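Local coordinates for protein ribosomal RNA small subunit methyltransferase Nep1 (Archaeoglobus fulgidus, PDB 3O7B) that probably methylates N1 of a specific pseudouridine in 16S ribosomal RNA during ribosome biogenesis, using S-adenosylmethionine as methyl donor, at residues I116-R121 with D149-E154. Numbering follows the deposited sequence. Where two conformers were deposited one is given.
Sequences IIWVNR and DTTLIE
The indole of Trp-118 reaches across to the neighbouring strand and meets Thr-151 edge-on with its six-membered ring: CZ3 lies 3.9 Å from Thr-151 CG2, in the ring plane. CG anti to the backbone N (chi1 174°) sends the ring along its own strand toward Asn-120, whose backbone N lies above one indole face, displaced toward the rim. Both segments belong to an antiparallel part of the mixed sheet in this SPOUT-class methyltransferase, away from the cofactor pocket. Trp-118 and Glu-154 form a hydrogen-bonded pair, with Trp-118 N to Glu-154 O at 2.9 Å and Glu-154 N returning to Trp-118 O at 3.0 Å. In one of its two conformers the carboxylate of Glu-154 makes a salt bridge to Arg-144 on the next strand. On the other face, branched apolar residues suit the buried side beneath helix 129-142: Ile-117 CG2 presses on Ile-153 CG2 at 3.4 Å, closer than such carbons normally come, while Val-119 packs more loosely on the same methyl. A classic beta bulge interrupts strand 150-156, where Leu-152 and Ile-153 share one partner, Ile-145 of strand 144-147. Asn-120 N bonds to Leu-152 O at 2.8 Å, while its side-chain amide suits this strand end because it can donate and accept: OD1 takes the backbone N of Glu-122 in an Asx turn. A leucine here would probably leave Thr-151 O without its amide donor and the turn into Glu-122 less firmly held. ND2 approaches Thr-151 O at 2.9 Å in an almost straight bond (178°), with that oxygen in the amide plane.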
loop_
_atom_site.group_PDB
_atom_site.type_symbol
_atom_site.label_atom_id
_atom_site.label_comp_id
_atom_site.label_asym_id
_atom_site.label_seq_id
_atom_site.Cartn_x
_atom_site.Cartn_y
_atom_site.Cartn_z
ATOM N N ILE A 116 1.762 22.113 3.517
ATOM C CA ILE A 116 2.513 21.256 4.405
ATOM C C ILE A 116 1.537 20.632 5.409
ATOM O O ILE A 116 0.847 21.356 6.134
ATOM C CB ILE A 116 3.634 22.048 5.149
ATOM C CG1 ILE A 116 4.685 22.604 4.159
ATOM C CG2 ILE A 116 4.299 21.192 6.192
ATOM C CD1 ILE A 116 5.378 21.540 3.312
ATOM N N ILE A 117 1.475 19.303 5.428
ATOM C CA ILE A 117 0.662 18.565 6.384
ATOM C C ILE A 117 1.574 17.796 7.319
ATOM O O ILE A 117 2.475 17.061 6.887
ATOM C CB ILE A 117 -0.277 17.585 5.643
ATOM C CG1 ILE A 117 -1.216 18.325 4.697
ATOM C CG2 ILE A 117 -1.021 16.680 6.641
ATOM C CD1 ILE A 117 -1.827 17.446 3.601
ATOM N N TRP A 118 1.364 17.974 8.616
ATOM C CA TRP A 118 2.082 17.220 9.616
ATOM C C TRP A 118 1.198 16.041 10.051
ATOM O O TRP A 118 -0.000 16.239 10.305
ATOM C CB TRP A 118 2.398 18.129 10.817
ATOM C CG TRP A 118 3.013 17.414 11.977
ATOM C CD1 TRP A 118 4.304 17.009 12.095
ATOM C CD2 TRP A 118 2.363 17.038 13.203
ATOM N NE1 TRP A 118 4.502 16.386 13.302
ATOM C CE2 TRP A 118 3.325 16.395 14.005
ATOM C CE3 TRP A 118 1.057 17.174 13.692
ATOM C CZ2 TRP A 118 3.038 15.897 15.284
ATOM C CZ3 TRP A 118 0.764 16.656 14.964
ATOM C CH2 TRP A 118 1.755 16.037 15.741
ATOM N N VAL A 119 1.789 14.850 10.115
ATOM C CA VAL A 119 1.103 13.636 10.566
ATOM C C VAL A 119 1.775 13.149 11.839
ATOM O O VAL A 119 2.935 12.755 11.815
ATOM C CB VAL A 119 1.123 12.516 9.472
ATOM C CG1 VAL A 119 0.309 11.313 9.934
ATOM C CG2 VAL A 119 0.569 13.030 8.144
ATOM N N ASN A 120 1.053 13.198 12.967
ATOM C CA ASN A 120 1.546 12.669 14.220
ATOM C C ASN A 120 2.018 11.235 14.023
ATOM O O ASN A 120 1.336 10.428 13.393
ATOM C CB ASN A 120 0.392 12.733 15.234
ATOM C CG ASN A 120 0.805 12.408 16.666
ATOM O OD1 ASN A 120 1.635 11.546 16.930
ATOM N ND2 ASN A 120 0.158 13.099 17.614
ATOM N N ARG A 121 3.195 10.931 14.550
ATOM C CA ARG A 121 3.787 9.623 14.397
ATOM C C ARG A 121 2.855 8.533 14.909
ATOM O O ARG A 121 2.903 7.407 14.424
ATOM C CB ARG A 121 5.178 9.587 15.069
ATOM C CG ARG A 121 5.925 8.266 14.944
ATOM C CD ARG A 121 6.232 7.916 13.486
ATOM N NE ARG A 121 6.814 6.586 13.341
ATOM C CZ ARG A 121 6.099 5.465 13.246
ATOM N NH1 ARG A 121 4.759 5.504 13.284
ATOM N NH2 ARG A 121 6.730 4.308 13.093
ATOM N N ASP A 149 -7.814 16.488 22.693
ATOM C CA ASP A 149 -6.857 17.601 22.755
ATOM C C ASP A 149 -5.575 17.381 21.951
ATOM O O ASP A 149 -4.789 18.318 21.791
ATOM C CB ASP A 149 -6.475 17.892 24.210
ATOM C CG ASP A 149 -7.596 18.550 24.995
ATOM O OD1 ASP A 149 -8.507 19.154 24.385
ATOM O OD2 ASP A 149 -7.563 18.463 26.238
ATOM N N THR A 150 -5.353 16.164 21.461
ATOM C CA THR A 150 -4.118 15.811 20.750
ATOM C C THR A 150 -4.322 15.929 19.240
ATOM O O THR A 150 -5.262 15.375 18.690
ATOM C CB THR A 150 -3.703 14.363 21.085
ATOM O OG1 THR A 150 -3.485 14.236 22.500
ATOM C CG2 THR A 150 -2.432 13.962 20.343
ATOM N N THR A 151 -3.419 16.636 18.566
ATOM C CA THR A 151 -3.479 16.748 17.120
ATOM C C THR A 151 -2.889 15.506 16.468
ATOM O O THR A 151 -1.800 15.057 16.825
ATOM C CB THR A 151 -2.750 18.013 16.646
ATOM O OG1 THR A 151 -3.380 19.153 17.246
ATOM C CG2 THR A 151 -2.867 18.137 15.142
ATOM N N LEU A 152 -3.654 14.926 15.547
ATOM C CA LEU A 152 -3.218 13.764 14.770
ATOM C C LEU A 152 -2.689 14.152 13.389
ATOM O O LEU A 152 -1.677 13.603 12.928
ATOM C CB LEU A 152 -4.364 12.755 14.606
ATOM C CG LEU A 152 -4.880 12.108 15.891
ATOM C CD1 LEU A 152 -6.018 11.136 15.537
ATOM C CD2 LEU A 152 -3.784 11.387 16.657
ATOM N N ILE A 153 -3.385 15.074 12.730
ATOM C CA ILE A 153 -2.995 15.535 11.400
ATOM C C ILE A 153 -3.379 16.991 11.304
ATOM O O ILE A 153 -4.463 17.358 11.717
ATOM C CB ILE A 153 -3.721 14.773 10.268
ATOM C CG1 ILE A 153 -3.722 13.252 10.505
ATOM C CG2 ILE A 153 -3.104 15.159 8.904
ATOM C CD1 ILE A 153 -4.594 12.470 9.485
ATOM N N GLU A 154 -2.492 17.833 10.768
ATOM C CA GLU A 154 -2.796 19.264 10.656
ATOM C C GLU A 154 -1.985 19.966 9.576
ATOM O O GLU A 154 -0.792 19.680 9.433
ATOM C CB GLU A 154 -2.516 19.960 11.993
ATOM C CG GLU A 154 -3.079 21.366 12.073
ATOM C CD GLU A 154 -2.846 22.032 13.415
ATOM O OE1 GLU A 154 -1.783 21.810 14.038
ATOM O OE2 GLU A 154 -3.741 22.791 13.845
#